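Probable endoglucanase (Gluconacetobacter xylinus, PDB 1WZZ) hydrolyses internal beta-1,4-glucosidic linkages of cellulose and carboxymethyl-cellulose as a secreted glycoside hydrolase of family 8. Local coordinates at residues 30-38 against 66-74. Sequence-based numbering, arbitrary orientation.
Sequences YLRPSGRVV and SFQSMWMWA. With SO4 (sulfate ion), chain B.
Arg36 lays its aliphatic chain along the indole of Trp73, both side chains pointing the same way, and so illustrates how an arginine can serve an aromatic ring and an anion at once. Its CB makes a CH-pi contact 3.8 Å from the centroid of the five-membered ring, 15° off the normal, while CD reaches CZ2 at the six-membered end. The chain runs extended from the backbone, with CG anti to N (chi1 179°), then bends at chi3; the guanidinium plane lies 47° from the indole. Its edge meets a sulfate, probably from the crystallisation liquor: NE donates to O1 and NH2 to O2, both at 2.8 Å. Ser46 OG and Gly43 O hold NH1 and NH2 from the protein side. Ser34 OG gives O1 a second bond (2.6 Å) and accepts from Arg36 N in an ST turn; Arg32 NH1 adds a weak one to O3.

At the middle of the contact the type I turn 32-35 presses Gly35 onto helix 64-77. With no side chain between, Gly35 CA makes a CA-H...O contact of 3.5 Å to Ser69 O, and Met70 CA one of 3.3 Å to Gly35 O. Beyond it, Leu31 CD1 packs on Met70 CG (3.5 Å) and Val37 CG2 on the selenium. Ser69 OG meets the turn through two waters, bound to Arg32 O and Pro33 O.

Were Trp73 an alanine, the Arg36 methylenes would probably lie bared beside a gap. The loop following helix 18-30 of this (alpha/alpha)6 barrel thus meets helix 64-77 through apolar packing, CH contacts and water bridges, without direct hydrogen bonds.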
loop_
_atom_site.group_PDB
_atom_site.type_symbol
_atom_site.label_atom_id
_atom_site.label_comp_id
_atom_site.label_asym_id
_atom_site.label_seq_id
_atom_site.Cartn_x
_atom_site.Cartn_y
_atom_site.Cartn_z
ATOM N N TYR A 30 6.885 -12.672 11.993
ATOM C CA TYR A 30 6.577 -11.310 12.417
ATOM C C TYR A 30 5.423 -11.003 13.357
ATOM O O TYR A 30 5.288 -9.851 13.785
ATOM C CB TYR A 30 6.386 -10.463 11.142
ATOM C CG TYR A 30 7.504 -10.637 10.133
ATOM C CD1 TYR A 30 7.267 -11.205 8.886
ATOM C CD2 TYR A 30 8.806 -10.250 10.445
ATOM C CE1 TYR A 30 8.310 -11.389 7.965
ATOM C CE2 TYR A 30 9.845 -10.430 9.535
ATOM C CZ TYR A 30 9.590 -10.992 8.307
ATOM O OH TYR A 30 10.631 -11.106 7.408
ATOM N N LEU A 31 4.592 -11.988 13.670
ATOM C CA LEU A 31 3.451 -11.725 14.543
ATOM C C LEU A 31 3.725 -12.105 15.989
ATOM O O LEU A 31 3.998 -13.271 16.284
ATOM C CB LEU A 31 2.221 -12.481 14.033
ATOM C CG LEU A 31 0.974 -12.305 14.907
ATOM C CD1 LEU A 31 0.663 -10.814 15.054
ATOM C CD2 LEU A 31 -0.205 -13.044 14.304
ATOM N N ARG A 32 3.687 -11.116 16.877
ATOM C CA ARG A 32 3.888 -11.366 18.322
ATOM C C ARG A 32 2.557 -11.806 18.920
ATOM O O ARG A 32 1.488 -11.493 18.390
ATOM C CB ARG A 32 4.356 -10.090 19.026
ATOM C CG ARG A 32 5.750 -9.635 18.645
ATOM C CD ARG A 32 6.775 -10.692 19.017
ATOM N NE ARG A 32 8.130 -10.249 18.712
ATOM C CZ ARG A 32 8.817 -9.374 19.443
ATOM N NH1 ARG A 32 8.278 -8.846 20.535
ATOM N NH2 ARG A 32 10.035 -9.012 19.068
ATOM N N PRO A 33 2.592 -12.542 20.046
ATOM C CA PRO A 33 1.354 -13.003 20.683
ATOM C C PRO A 33 0.435 -11.844 21.076
ATOM O O PRO A 33 -0.780 -12.016 21.165
ATOM C CB PRO A 33 1.858 -13.776 21.911
ATOM C CG PRO A 33 3.202 -14.256 21.492
ATOM C CD PRO A 33 3.782 -13.075 20.732
ATOM N N SER A 34 1.024 -10.678 21.303
ATOM C CA SER A 34 0.264 -9.477 21.663
ATOM C C SER A 34 -0.639 -9.000 20.530
ATOM O O SER A 34 -1.585 -8.250 20.762
ATOM C CB SER A 34 1.217 -8.337 22.009
ATOM O OG SER A 34 2.012 -7.975 20.894
ATOM N N GLY A 35 -0.336 -9.434 19.307
ATOM C CA GLY A 35 -1.121 -8.999 18.163
ATOM C C GLY A 35 -0.350 -7.964 17.358
ATOM O O GLY A 35 -0.806 -7.535 16.300
ATOM N N ARG A 36 0.821 -7.577 17.848
ATOM C CA ARG A 36 1.663 -6.592 17.177
ATOM C C ARG A 36 2.521 -7.233 16.088
ATOM O O ARG A 36 3.127 -8.287 16.310
ATOM C CB ARG A 36 2.549 -5.910 18.225
ATOM C CG ARG A 36 3.485 -4.888 17.709
ATOM C CD ARG A 36 4.122 -4.087 18.857
ATOM N NE ARG A 36 5.203 -4.800 19.525
ATOM C CZ ARG A 36 6.471 -4.755 19.139
ATOM N NH1 ARG A 36 6.820 -4.029 18.088
ATOM N NH2 ARG A 36 7.395 -5.428 19.812
ATOM N N VAL A 37 2.522 -6.630 14.895
ATOM C CA VAL A 37 3.361 -7.096 13.787
ATOM C C VAL A 37 4.690 -6.339 13.898
ATOM O O VAL A 37 4.721 -5.101 13.950
ATOM C CB VAL A 37 2.681 -6.793 12.416
ATOM C CG1 VAL A 37 3.642 -7.108 11.226
ATOM C CG2 VAL A 37 1.413 -7.592 12.321
ATOM N N VAL A 38 5.799 -7.075 13.966
ATOM C CA VAL A 38 7.105 -6.433 14.090
ATOM C C VAL A 38 7.619 -6.186 12.678
ATOM O O VAL A 38 8.131 -7.096 12.033
ATOM C CB VAL A 38 8.077 -7.335 14.887
ATOM C CG1 VAL A 38 9.473 -6.768 14.843
ATOM C CG2 VAL A 38 7.610 -7.421 16.322
ATOM N N SER A 66 -5.654 -15.068 14.431
ATOM C CA SER A 66 -4.600 -14.065 14.284
ATOM C C SER A 66 -5.202 -12.706 13.897
ATOM O O SER A 66 -4.716 -11.667 14.357
ATOM C CB SER A 66 -3.588 -14.490 13.204
ATOM O OG SER A 66 -2.892 -15.663 13.617
ATOM N N PHE A 67 -6.210 -12.727 13.042
ATOM C CA PHE A 67 -6.865 -11.479 12.628
ATOM C C PHE A 67 -7.407 -10.736 13.858
ATOM O O PHE A 67 -7.192 -9.532 14.022
ATOM C CB PHE A 67 -8.017 -11.745 11.669
ATOM C CG PHE A 67 -8.623 -10.490 11.138
ATOM C CD1 PHE A 67 -8.164 -9.928 9.951
ATOM C CD2 PHE A 67 -9.600 -9.819 11.877
ATOM C CE1 PHE A 67 -8.668 -8.715 9.503
ATOM C CE2 PHE A 67 -10.107 -8.600 11.449
ATOM C CZ PHE A 67 -9.647 -8.041 10.261
ATOM N N GLN A 68 -8.104 -11.472 14.715
ATOM C CA GLN A 68 -8.667 -10.895 15.933
ATOM C C GLN A 68 -7.615 -10.263 16.821
ATOM O O GLN A 68 -7.791 -9.149 17.332
ATOM C CB GLN A 68 -9.418 -11.995 16.700
ATOM C CG GLN A 68 -10.705 -12.401 16.021
ATOM C CD GLN A 68 -11.361 -13.625 16.658
ATOM O OE1 GLN A 68 -12.558 -13.878 16.450
ATOM N NE2 GLN A 68 -10.584 -14.393 17.416
ATOM N N SER A 69 -6.511 -10.975 17.006
ATOM C CA SER A 69 -5.420 -10.494 17.820
ATOM C C SER A 69 -4.813 -9.214 17.246
ATOM O O SER A 69 -4.580 -8.256 17.982
ATOM C CB SER A 69 -4.334 -11.571 17.939
ATOM O OG SER A 69 -3.276 -11.159 18.803
HETATM N N MSE A 70 -4.548 -9.190 15.938
HETATM C CA MSE A 70 -3.945 -8.006 15.337
HETATM C C MSE A 70 -4.885 -6.819 15.305
HETATM O O MSE A 70 -4.443 -5.684 15.465
HETATM C CB MSE A 70 -3.449 -8.299 13.910
HETATM C CG MSE A 70 -2.293 -9.283 13.906
HETATM SE SE MSE A 70 -1.640 -9.584 12.078
HETATM C CE MSE A 70 -3.021 -10.738 11.587
ATOM N N TRP A 71 -6.156 -7.064 15.071
ATOM C CA TRP A 71 -7.112 -5.953 15.030
ATOM C C TRP A 71 -7.310 -5.391 16.433
ATOM O O TRP A 71 -7.313 -4.169 16.648
ATOM C CB TRP A 71 -8.428 -6.442 14.442
ATOM C CG TRP A 71 -9.559 -5.465 14.514
ATOM C CD1 TRP A 71 -10.846 -5.764 14.825
ATOM C CD2 TRP A 71 -9.529 -4.035 14.257
ATOM N NE1 TRP A 71 -11.632 -4.632 14.784
ATOM C CE2 TRP A 71 -10.854 -3.558 14.443
ATOM C CE3 TRP A 71 -8.524 -3.120 13.897
ATOM C CZ2 TRP A 71 -11.203 -2.204 14.284
ATOM C CZ3 TRP A 71 -8.879 -1.761 13.739
ATOM C CH2 TRP A 71 -10.209 -1.329 13.939
HETATM N N MSE A 72 -7.477 -6.270 17.407
HETATM C CA MSE A 72 -7.607 -5.741 18.763
HETATM C C MSE A 72 -6.368 -4.905 19.119
HETATM O O MSE A 72 -6.497 -3.839 19.721
HETATM C CB MSE A 72 -7.800 -6.875 19.783
HETATM C CG MSE A 72 -7.868 -6.371 21.205
HETATM SE SE MSE A 72 -8.339 -7.823 22.391
HETATM C CE MSE A 72 -6.578 -8.548 22.671
ATOM N N TRP A 73 -5.164 -5.345 18.730
ATOM C CA TRP A 73 -3.959 -4.587 19.045
ATOM C C TRP A 73 -3.964 -3.233 18.312
ATOM O O TRP A 73 -3.644 -2.187 18.903
ATOM C CB TRP A 73 -2.686 -5.359 18.663
ATOM C CG TRP A 73 -1.432 -4.675 19.186
ATOM C CD1 TRP A 73 -0.824 -4.891 20.400
ATOM C CD2 TRP A 73 -0.706 -3.598 18.572
ATOM N NE1 TRP A 73 0.219 -4.019 20.572
ATOM C CE2 TRP A 73 0.315 -3.213 19.470
ATOM C CE3 TRP A 73 -0.823 -2.914 17.351
ATOM C CZ2 TRP A 73 1.209 -2.180 19.191
ATOM C CZ3 TRP A 73 0.070 -1.890 17.077
ATOM C CH2 TRP A 73 1.073 -1.530 17.992
ATOM N N ALA A 74 -4.307 -3.246 17.032
ATOM C CA ALA A 74 -4.336 -1.989 16.286
ATOM C C ALA A 74 -5.372 -1.008 16.831
ATOM O O ALA A 74 -5.084 0.191 16.955
ATOM C CB ALA A 74 -4.602 -2.269 14.783
HETATM S S SO4 B . 5.229 -7.255 22.360
HETATM O O1 SO4 B . 4.365 -6.894 21.215
HETATM O O2 SO4 B . 6.515 -6.543 22.263
HETATM O O3 SO4 B . 5.489 -8.703 22.336
HETATM O O4 SO4 B . 4.523 -6.887 23.601
HETATM O O HOH W 1 -1.163 -12.509 17.727
HETATM O O HOH W 2 -3.841 -11.170 21.470
#